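Local structure of AT27789p (Drosophila melanogaster, 5UZN) at residues G17-S22 and E72-R77; N38-Y43 and T52-F57; E9-H14 and L81-K86. The protein probably binds mRNA as a fly homologue of hnRNP F/H, Glorund, of which this chain is the third quasi-RNA recognition motif (qRRM) domain. One frame throughout, in Å; residues are numbered along the deposited sequence.

Contact 1 (G17-S22 and E72-R77)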
loop_
_atom_site.group_PDB
_atom_site.type_symbol
_atom_site.label_atom_id
_atom_site.label_comp_id
_atom_site.label_asym_id
_atom_site.label_seq_id
_atom_site.Cartn_x
_atom_site.Cartn_y
_atom_site.Cartn_z
ATOM N N GLY A 17 -2.150 -9.244 2.190
ATOM C CA GLY A 17 -3.147 -9.450 3.223
ATOM C C GLY A 17 -4.294 -8.467 3.239
ATOM O O GLY A 17 -5.010 -8.405 4.240
ATOM N N LEU A 18 -4.490 -7.692 2.177
ATOM C CA LEU A 18 -5.603 -6.748 2.177
ATOM C C LEU A 18 -6.910 -7.524 2.130
ATOM O O LEU A 18 -6.970 -8.569 1.477
ATOM C CB LEU A 18 -5.556 -5.812 0.960
ATOM C CG LEU A 18 -4.711 -4.549 0.968
ATOM C CD1 LEU A 18 -3.248 -4.911 1.013
ATOM C CD2 LEU A 18 -5.055 -3.711 -0.268
ATOM N N PRO A 19 -7.966 -7.029 2.782
ATOM C CA PRO A 19 -9.306 -7.591 2.568
ATOM C C PRO A 19 -9.802 -7.295 1.158
ATOM O O PRO A 19 -9.457 -6.281 0.561
ATOM C CB PRO A 19 -10.174 -6.863 3.604
ATOM C CG PRO A 19 -9.236 -6.071 4.473
ATOM C CD PRO A 19 -7.966 -5.889 3.714
ATOM N N TYR A 20 -10.662 -8.169 0.637
ATOM C CA TYR A 20 -11.157 -7.960 -0.718
ATOM C C TYR A 20 -12.139 -6.798 -0.806
ATOM O O TYR A 20 -12.525 -6.413 -1.919
ATOM C CB TYR A 20 -11.773 -9.259 -1.238
ATOM C CG TYR A 20 -10.806 -10.443 -1.256
ATOM C CD1 TYR A 20 -9.435 -10.249 -1.416
ATOM C CD2 TYR A 20 -11.264 -11.751 -1.114
ATOM C CE1 TYR A 20 -8.553 -11.320 -1.434
ATOM C CE2 TYR A 20 -10.384 -12.833 -1.138
ATOM C CZ TYR A 20 -9.028 -12.604 -1.295
ATOM O OH TYR A 20 -8.143 -13.664 -1.312
ATOM N N THR A 21 -12.530 -6.208 0.325
ATOM C CA THR A 21 -13.312 -4.979 0.327
ATOM C C THR A 21 -12.463 -3.722 0.481
ATOM O O THR A 21 -13.019 -2.630 0.567
ATOM C CB THR A 21 -14.367 -4.998 1.449
ATOM O OG1 THR A 21 -13.765 -5.420 2.677
ATOM C CG2 THR A 21 -15.498 -5.928 1.104
ATOM N N SER A 22 -11.139 -3.825 0.512
ATOM C CA SER A 22 -10.294 -2.643 0.696
ATOM C C SER A 22 -9.714 -2.176 -0.635
ATOM O O SER A 22 -9.030 -2.942 -1.325
ATOM C CB SER A 22 -9.170 -2.932 1.687
ATOM O OG SER A 22 -9.676 -2.937 3.011
ATOM N N GLU A 72 -2.579 -0.302 12.691
ATOM C CA GLU A 72 -2.293 -1.672 13.095
ATOM C C GLU A 72 -2.932 -2.670 12.145
ATOM O O GLU A 72 -2.371 -3.738 11.900
ATOM C CB GLU A 72 -2.756 -1.883 14.537
ATOM C CG GLU A 72 -2.177 -0.822 15.485
ATOM C CD GLU A 72 -2.875 -0.766 16.832
ATOM O OE1 GLU A 72 -3.495 0.279 17.141
ATOM O OE2 GLU A 72 -2.796 -1.762 17.583
ATOM N N GLN A 73 -4.074 -2.323 11.571
ATOM C CA GLN A 73 -4.792 -3.203 10.669
ATOM C C GLN A 73 -5.404 -2.351 9.571
ATOM O O GLN A 73 -5.594 -1.146 9.735
ATOM C CB GLN A 73 -5.910 -3.985 11.384
ATOM C CG GLN A 73 -5.448 -4.995 12.418
ATOM C CD GLN A 73 -6.582 -5.917 12.855
ATOM O OE1 GLN A 73 -7.677 -5.462 13.195
ATOM N NE2 GLN A 73 -6.325 -7.222 12.830
ATOM N N MET A 74 -5.692 -2.979 8.437
ATOM C CA MET A 74 -6.604 -2.402 7.451
ATOM C C MET A 74 -7.911 -3.171 7.574
ATOM O O MET A 74 -7.925 -4.395 7.413
ATOM C CB MET A 74 -6.048 -2.512 6.039
ATOM C CG MET A 74 -6.877 -1.774 5.018
ATOM S SD MET A 74 -6.274 -2.117 3.360
ATOM C CE MET A 74 -4.581 -1.530 3.485
ATOM N N GLY A 75 -8.990 -2.474 7.873
ATOM C CA GLY A 75 -10.170 -3.207 8.286
ATOM C C GLY A 75 -9.802 -4.028 9.502
ATOM O O GLY A 75 -9.282 -3.512 10.493
ATOM N N SER A 76 -10.008 -5.337 9.432
ATOM C CA SER A 76 -9.642 -6.194 10.548
ATOM C C SER A 76 -8.594 -7.217 10.138
ATOM O O SER A 76 -8.550 -8.310 10.699
ATOM C CB SER A 76 -10.866 -6.896 11.137
ATOM O OG SER A 76 -11.807 -7.260 10.141
ATOM N N ARG A 77 -7.751 -6.878 9.155
ATOM C CA ARG A 77 -6.657 -7.743 8.716
ATOM C C ARG A 77 -5.317 -7.085 9.013
ATOM O O ARG A 77 -5.178 -5.867 8.927
ATOM C CB ARG A 77 -6.742 -8.065 7.216
ATOM C CG ARG A 77 -7.900 -8.996 6.850
ATOM C CD ARG A 77 -7.872 -9.304 5.376
ATOM N NE ARG A 77 -7.890 -10.730 5.077
ATOM C CZ ARG A 77 -8.992 -11.412 4.777
ATOM N NH1 ARG A 77 -8.917 -12.709 4.510
ATOM N NH2 ARG A 77 -10.173 -10.801 4.736
#
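Two loops at one end of the qRRM sheet meet here, the loop between strand 11-16 and helix 24-31 and the one leading into strand 80-86, with M74 and R77 reaching over to L18, P19 and S22. M74 is the inner of the two arms. Its CG stands anti to the backbone N (chi1 -173°) and the chain runs straight on to SD, which comes up against S22 CB at 3.4 Å and L18 CG at 3.8 Å. The bend at chi3 then swings CE back over the same L18 branch point, 3.9 Å from CG, so the thioether end crosses the leucine obliquely. V27 and F30 of helix 24-31 also touch M74, which makes it part of the core between loops and helix. S22 OG, close to the sulfur, has its polar partner in D26. In hnRNP F, whose qRRMs lack the usual aromatic platform, loops including the equivalents of these two grip G-tract RNA; whether this pair does the same is not settled by the contact. R77 forms the outer arm. Its aliphatic part and the P19 ring slide past each other in opposite directions, CD lying 3.6 Å from P19 CG and 3.2 Å from G17 O, while NH2 ends 4.0 Å from P19 CA. No hydrogen bond joins the loops, although the nearby arginine charge may polarise the G17 carbonyl. Each loop is instead braced internally: a type I turn closes with S22 N to P19 O, and a type II' turn from M74 to R77 is held by mutual backbone bonds between M74 and R77. That turn places M74 O 3.6 Å from P19 CG, and G75 takes a positive phi in it, where a CB would come about 3.6 Å from P19 CG.

Contact 2 (N38-Y43 and T52-F57)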
loop_
_atom_site.group_PDB
_atom_site.type_symbol
_atom_site.label_atom_id
_atom_site.label_comp_id
_atom_site.label_asym_id
_atom_site.label_seq_id
_atom_site.Cartn_x
_atom_site.Cartn_y
_atom_site.Cartn_z
ATOM N N ASN A 38 0.467 7.510 -5.432
ATOM C CA ASN A 38 -0.529 6.674 -6.082
ATOM C C ASN A 38 -0.551 5.321 -5.389
ATOM O O ASN A 38 0.398 4.942 -4.697
ATOM C CB ASN A 38 -0.233 6.489 -7.570
ATOM C CG ASN A 38 -0.561 7.718 -8.388
ATOM O OD1 ASN A 38 -1.666 8.264 -8.299
ATOM N ND2 ASN A 38 0.399 8.164 -9.191
ATOM N N VAL A 39 -1.651 4.602 -5.601
ATOM C CA VAL A 39 -1.911 3.279 -5.044
ATOM C C VAL A 39 -2.483 2.426 -6.157
ATOM O O VAL A 39 -3.335 2.888 -6.918
ATOM C CB VAL A 39 -2.923 3.304 -3.878
ATOM C CG1 VAL A 39 -3.327 1.859 -3.523
ATOM C CG2 VAL A 39 -2.343 4.034 -2.681
ATOM N N ARG A 40 -2.021 1.239 -6.223
ATOM C CA ARG A 40 -2.566 0.230 -7.217
ATOM C C ARG A 40 -2.977 -1.178 -6.515
ATOM O O ARG A 40 -2.217 -1.991 -5.923
ATOM C CB ARG A 40 -1.518 -0.138 -8.266
ATOM C CG ARG A 40 -0.959 1.022 -9.058
ATOM C CD ARG A 40 -0.370 0.518 -10.376
ATOM N NE ARG A 40 0.545 -0.605 -10.187
ATOM C CZ ARG A 40 1.090 -1.294 -11.183
ATOM N NH1 ARG A 40 1.909 -2.305 -10.916
ATOM N NH2 ARG A 40 0.808 -0.979 -12.447
ATOM N N ILE A 41 -4.294 -1.296 -6.532
ATOM C CA ILE A 41 -4.826 -2.561 -6.045
ATOM C C ILE A 41 -4.625 -3.593 -7.139
ATOM O O ILE A 41 -4.836 -3.283 -8.312
ATOM C CB ILE A 41 -6.315 -2.401 -5.699
ATOM C CG1 ILE A 41 -6.528 -1.232 -4.704
ATOM C CG2 ILE A 41 -6.887 -3.746 -5.267
ATOM C CD1 ILE A 41 -5.830 -1.409 -3.277
ATOM N N ASN A 42 -4.176 -4.804 -6.774
ATOM C CA ASN A 42 -3.955 -5.878 -7.737
ATOM C C ASN A 42 -5.182 -6.778 -7.856
ATOM O O ASN A 42 -5.811 -7.140 -6.855
ATOM C CB ASN A 42 -2.740 -6.727 -7.346
ATOM C CG ASN A 42 -1.439 -5.980 -7.492
ATOM O OD1 ASN A 42 -1.241 -5.257 -8.463
ATOM N ND2 ASN A 42 -0.552 -6.123 -6.511
ATOM N N TYR A 43 -5.504 -7.151 -9.093
ATOM C CA TYR A 43 -6.613 -8.044 -9.404
ATOM C C TYR A 43 -6.105 -9.175 -10.289
ATOM O O TYR A 43 -5.005 -9.107 -10.846
ATOM C CB TYR A 43 -7.760 -7.302 -10.127
ATOM C CG TYR A 43 -8.292 -6.070 -9.425
ATOM C CD1 TYR A 43 -7.579 -4.882 -9.426
ATOM C CD2 TYR A 43 -9.529 -6.090 -8.778
ATOM C CE1 TYR A 43 -8.073 -3.747 -8.796
ATOM C CE2 TYR A 43 -10.020 -4.958 -8.128
ATOM C CZ TYR A 43 -9.284 -3.788 -8.150
ATOM O OH TYR A 43 -9.728 -2.639 -7.521
ATOM N N THR A 52 -3.631 -8.013 -2.641
ATOM C CA THR A 52 -2.356 -7.315 -2.567
ATOM C C THR A 52 -2.458 -5.988 -3.298
ATOM O O THR A 52 -3.412 -5.722 -4.031
ATOM C CB THR A 52 -1.203 -8.131 -3.171
ATOM O OG1 THR A 52 -1.313 -8.126 -4.604
ATOM C CG2 THR A 52 -1.223 -9.546 -2.653
ATOM N N ALA A 53 -1.432 -5.159 -3.112
ATOM C CA ALA A 53 -1.453 -3.817 -3.645
ATOM C C ALA A 53 -0.041 -3.271 -3.634
ATOM O O ALA A 53 0.837 -3.787 -2.935
ATOM C CB ALA A 53 -2.357 -2.891 -2.812
ATOM N N ASP A 54 0.149 -2.180 -4.378
ATOM C CA ASP A 54 1.361 -1.365 -4.316
ATOM C C ASP A 54 1.025 0.064 -3.928
ATOM O O ASP A 54 0.039 0.628 -4.409
ATOM C CB ASP A 54 2.090 -1.324 -5.651
ATOM C CG ASP A 54 2.795 -2.608 -5.961
ATOM O OD1 ASP A 54 3.286 -3.260 -5.009
ATOM O OD2 ASP A 54 2.855 -2.967 -7.159
ATOM N N ALA A 55 1.859 0.652 -3.073
ATOM C CA ALA A 55 1.779 2.064 -2.724
ATOM C C ALA A 55 3.084 2.707 -3.159
ATOM O O ALA A 55 4.162 2.203 -2.818
ATOM C CB ALA A 55 1.525 2.283 -1.218
ATOM N N TYR A 56 2.971 3.796 -3.932
ATOM C CA TYR A 56 4.092 4.495 -4.569
ATOM C C TYR A 56 4.272 5.848 -3.901
ATOM O O TYR A 56 3.383 6.701 -3.976
ATOM C CB TYR A 56 3.857 4.681 -6.074
ATOM C CG TYR A 56 3.774 3.373 -6.831
ATOM C CD1 TYR A 56 4.928 2.702 -7.183
ATOM C CD2 TYR A 56 2.548 2.806 -7.188
ATOM C CE1 TYR A 56 4.892 1.505 -7.859
ATOM C CE2 TYR A 56 2.505 1.587 -7.879
ATOM C CZ TYR A 56 3.688 0.952 -8.213
ATOM O OH TYR A 56 3.716 -0.248 -8.892
ATOM N N PHE A 57 5.408 6.038 -3.241
ATOM C CA PHE A 57 5.681 7.261 -2.502
ATOM C C PHE A 57 6.624 8.156 -3.288
ATOM O O PHE A 57 7.424 7.687 -4.104
ATOM C CB PHE A 57 6.271 6.950 -1.119
ATOM C CG PHE A 57 5.333 6.163 -0.249
ATOM C CD1 PHE A 57 5.247 4.796 -0.385
ATOM C CD2 PHE A 57 4.499 6.805 0.671
ATOM C CE1 PHE A 57 4.350 4.051 0.408
ATOM C CE2 PHE A 57 3.621 6.083 1.453
ATOM C CZ PHE A 57 3.545 4.698 1.319
HETATM O O HOH W 1 1.050 -4.340 -9.265
#
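R40 lies against the edge of the Y56 ring, its CG in the ring plane and 3.7 Å from CE2. The two side chains cross, with guanidinium and ring 70° apart, and the bend at chi3 brings NE back beside the tyrosine CE2. Beyond it the guanidinium meets D54 edge-on: R40 and D54 run side by side in the same direction, their planes only 10° apart, but the salt bridge from NH1 to OD2 is long at 3.9 Å. A water fills in next to this pair, donating to D54 OD2 and, at 2.6 Å, to N42 OD1. The other carboxylate oxygen, OD1, is taken by H14 of the neighbouring strand 11-16. The amide of N42 thus works at both ends, because ND2 gives a 2.9 Å hydrogen bond to T52 OG1, which lies close to the amide plane. An alanine in place of N42 would probably leave the water without its second acceptor and T52 OG1 with one partner fewer, though S50 would still hold that hydroxyl. Strands 38-43 and 52-57 are the second and third strands of the RRM sheet, antiparallel at 162°, and T52 and D54 occupy the positions of RNP1 where canonical RRMs carry RNA-stacking aromatics. R40 with D54 and N38 with Y56 are the hydrogen-bonded pairs. R40 N reaches D54 O at 2.8 Å, and Y56 N reaches N38 O at 2.9 Å, while the return bond from N38 N to Y56 O is weak at 3.4 Å. On the reverse face, turned to helix 24-31, small alanines stand opposite branched residues: I41 CD1 packs 3.8 Å from A53 CB, and V39 CG2 sits more loosely against A55 CB.

Contact 3 (E9-H14 and L81-K86). With SO4 (sulfate ion), chain E.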
loop_
_atom_site.group_PDB
_atom_site.type_symbol
_atom_site.label_atom_id
_atom_site.label_comp_id
_atom_site.label_asym_id
_atom_site.label_seq_id
_atom_site.Cartn_x
_atom_site.Cartn_y
_atom_site.Cartn_z
ATOM N N GLU A 9 10.318 8.505 -10.917
ATOM C CA GLU A 9 10.597 7.284 -10.179
ATOM C C GLU A 9 9.967 7.359 -8.792
ATOM O O GLU A 9 10.034 8.391 -8.126
ATOM C CB GLU A 9 12.110 7.073 -10.061
ATOM C CG GLU A 9 12.845 8.362 -9.692
ATOM C CD GLU A 9 14.361 8.223 -9.648
ATOM O OE1 GLU A 9 14.896 7.412 -10.424
ATOM O OE2 GLU A 9 14.989 8.931 -8.837
ATOM N N TYR A 10 9.370 6.264 -8.356
ATOM C CA TYR A 10 8.695 6.215 -7.070
ATOM C C TYR A 10 9.337 5.155 -6.184
ATOM O O TYR A 10 10.054 4.272 -6.656
ATOM C CB TYR A 10 7.198 5.921 -7.243
ATOM C CG TYR A 10 6.468 6.965 -8.065
ATOM C CD1 TYR A 10 6.089 8.185 -7.511
ATOM C CD2 TYR A 10 6.172 6.734 -9.391
ATOM C CE1 TYR A 10 5.416 9.135 -8.264
ATOM C CE2 TYR A 10 5.501 7.674 -10.149
ATOM C CZ TYR A 10 5.131 8.872 -9.582
ATOM O OH TYR A 10 4.468 9.805 -10.344
ATOM N N TYR A 11 9.115 5.282 -4.881
ATOM C CA TYR A 11 9.617 4.317 -3.907
ATOM C C TYR A 11 8.455 3.463 -3.415
ATOM O O TYR A 11 7.470 3.987 -2.876
ATOM C CB TYR A 11 10.304 5.030 -2.749
ATOM C CG TYR A 11 11.440 5.907 -3.222
ATOM C CD1 TYR A 11 11.206 7.203 -3.687
ATOM C CD2 TYR A 11 12.746 5.437 -3.212
ATOM C CE1 TYR A 11 12.242 8.001 -4.129
ATOM C CE2 TYR A 11 13.801 6.236 -3.656
ATOM C CZ TYR A 11 13.538 7.518 -4.112
ATOM O OH TYR A 11 14.570 8.317 -4.555
ATOM N N THR A 12 8.582 2.153 -3.575
ATOM C CA THR A 12 7.436 1.253 -3.588
ATOM C C THR A 12 7.356 0.394 -2.333
ATOM O O THR A 12 8.355 -0.209 -1.913
ATOM C CB THR A 12 7.512 0.363 -4.817
ATOM O OG1 THR A 12 7.591 1.211 -5.953
ATOM C CG2 THR A 12 6.281 -0.520 -4.915
ATOM N N ILE A 13 6.155 0.314 -1.767
ATOM C CA ILE A 13 5.831 -0.608 -0.684
ATOM C C ILE A 13 4.787 -1.577 -1.215
ATOM O O ILE A 13 3.677 -1.160 -1.575
ATOM C CB ILE A 13 5.302 0.130 0.547
ATOM C CG1 ILE A 13 6.366 1.056 1.137
ATOM C CG2 ILE A 13 4.836 -0.865 1.601
ATOM C CD1 ILE A 13 5.866 1.723 2.411
ATOM N N HIS A 14 5.154 -2.855 -1.298
ATOM C CA HIS A 14 4.243 -3.906 -1.717
ATOM C C HIS A 14 3.513 -4.407 -0.485
ATOM O O HIS A 14 4.099 -4.505 0.592
ATOM C CB HIS A 14 5.003 -5.047 -2.414
ATOM C CG HIS A 14 4.111 -6.153 -2.880
ATOM N ND1 HIS A 14 3.118 -5.958 -3.818
ATOM C CD2 HIS A 14 4.028 -7.455 -2.505
ATOM C CE1 HIS A 14 2.467 -7.097 -4.010
ATOM N NE2 HIS A 14 2.997 -8.018 -3.226
ATOM N N LEU A 81 3.942 -5.493 4.910
ATOM C CA LEU A 81 4.581 -4.489 4.073
ATOM C C LEU A 81 5.956 -4.983 3.638
ATOM O O LEU A 81 6.689 -5.566 4.437
ATOM C CB LEU A 81 4.728 -3.161 4.818
ATOM C CG LEU A 81 3.398 -2.570 5.287
ATOM C CD1 LEU A 81 3.645 -1.213 5.928
ATOM C CD2 LEU A 81 2.434 -2.462 4.108
ATOM N N PHE A 82 6.290 -4.745 2.372
ATOM C CA PHE A 82 7.578 -5.102 1.785
ATOM C C PHE A 82 8.085 -3.909 1.002
ATOM O O PHE A 82 7.410 -3.448 0.076
ATOM C CB PHE A 82 7.464 -6.312 0.857
ATOM C CG PHE A 82 6.840 -7.503 1.494
ATOM C CD1 PHE A 82 5.463 -7.675 1.473
ATOM C CD2 PHE A 82 7.636 -8.457 2.121
ATOM C CE1 PHE A 82 4.894 -8.780 2.070
ATOM C CE2 PHE A 82 7.064 -9.557 2.721
ATOM C CZ PHE A 82 5.699 -9.719 2.684
ATOM N N TYR A 83 9.260 -3.408 1.374
ATOM C CA TYR A 83 9.860 -2.288 0.668
ATOM C C TYR A 83 10.533 -2.797 -0.589
ATOM O O TYR A 83 11.551 -3.492 -0.503
ATOM C CB TYR A 83 10.866 -1.559 1.547
ATOM C CG TYR A 83 11.480 -0.401 0.783
ATOM C CD1 TYR A 83 10.673 0.583 0.256
ATOM C CD2 TYR A 83 12.847 -0.319 0.557
ATOM C CE1 TYR A 83 11.196 1.633 -0.457
ATOM C CE2 TYR A 83 13.391 0.746 -0.157
ATOM C CZ TYR A 83 12.556 1.709 -0.660
ATOM O OH TYR A 83 13.044 2.774 -1.366
ATOM N N ASP A 84 9.975 -2.465 -1.755
ATOM C CA ASP A 84 10.513 -2.965 -3.014
ATOM C C ASP A 84 11.452 -1.975 -3.690
ATOM O O ASP A 84 11.903 -2.234 -4.805
ATOM C CB ASP A 84 9.373 -3.346 -3.966
ATOM C CG ASP A 84 8.686 -4.654 -3.571
ATOM O OD1 ASP A 84 9.038 -5.260 -2.528
ATOM O OD2 ASP A 84 7.774 -5.075 -4.300
ATOM N N GLY A 85 11.764 -0.860 -3.049
ATOM C CA GLY A 85 12.766 0.003 -3.601
ATOM C C GLY A 85 12.194 0.888 -4.695
ATOM O O GLY A 85 10.987 1.081 -4.841
ATOM N N LYS A 86 13.102 1.420 -5.483
ATOM C CA LYS A 86 12.749 2.488 -6.392
ATOM C C LYS A 86 12.166 1.930 -7.687
ATOM O O LYS A 86 12.514 0.829 -8.130
ATOM C CB LYS A 86 13.990 3.341 -6.644
ATOM C CG LYS A 86 13.855 4.405 -7.662
ATOM C CD LYS A 86 15.108 5.254 -7.678
ATOM C CE LYS A 86 15.951 4.879 -8.886
ATOM N NZ LYS A 86 15.161 5.078 -10.136
HETATM S S SO4 E . 16.602 0.022 -4.942
HETATM O O1 SO4 E . 15.780 1.226 -4.890
HETATM O O2 SO4 E . 15.934 -1.025 -5.710
HETATM O O3 SO4 E . 16.824 -0.462 -3.580
HETATM O O4 SO4 E . 17.887 0.328 -5.568
#
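Y11 and Y83 lie side by side and point the same way, with the Y83 hydroxyl brought to the edge of the Y11 ring, 3.3 Å from CD2. Y83 CG is anti to its backbone N (chi1 180°); beyond it the ring lies with CD1 3.3 Å from T12 O and the backbone N of G85 over one face. On the same face, toward helix 60-68, I13 and L81 cross, CG2 3.8 Å from CD2. K86 also joins this face because a beta bulge at D84 and G85 sits opposite T12: D84 N bonds to T12 O, and T12 N to G85 O. K86 then bends toward E9 in a salt bridge whose modelled NZ to OE1 distance is too short to trust. H14, on the other face, is crossed by D84, ring and carboxylate planes 19° apart, with D84 OD2 3.4 Å from H14 CB. The strands are the first and fourth of the RRM sheet. K86 N binds a sulfate, O1 at 2.7 Å, probably from the crystallisation liquor. H14 ND1 probably carries a proton directed to D54 while NE2 accepts a weak bond from R16, consistent with a neutral ring that D84 OD2, 4.8 Å from ND1, may polarise.

From the N terminus the chain enters contact 3 at 9-14 and contact 1 at 17-22, passes helix 24-31 and then, after 38-43, turns back at 52-57 to close contact 2, the innermost and shortest loop. Helix 60-68 follows; 72-77 then closes contact 1 and 81-86 closes contact 3. The three are nested without crossing. Contacts 2 and 3 make one four-stranded sheet, since 52-57 and 11-14 are neighbours in it, probably bonded from I13 N to A55 O. Contact 1 joins the loops at one end of that sheet and touches contact 2 where L18 CD2 packs on A53 and I41. It lies across the chain's centre from contact 3.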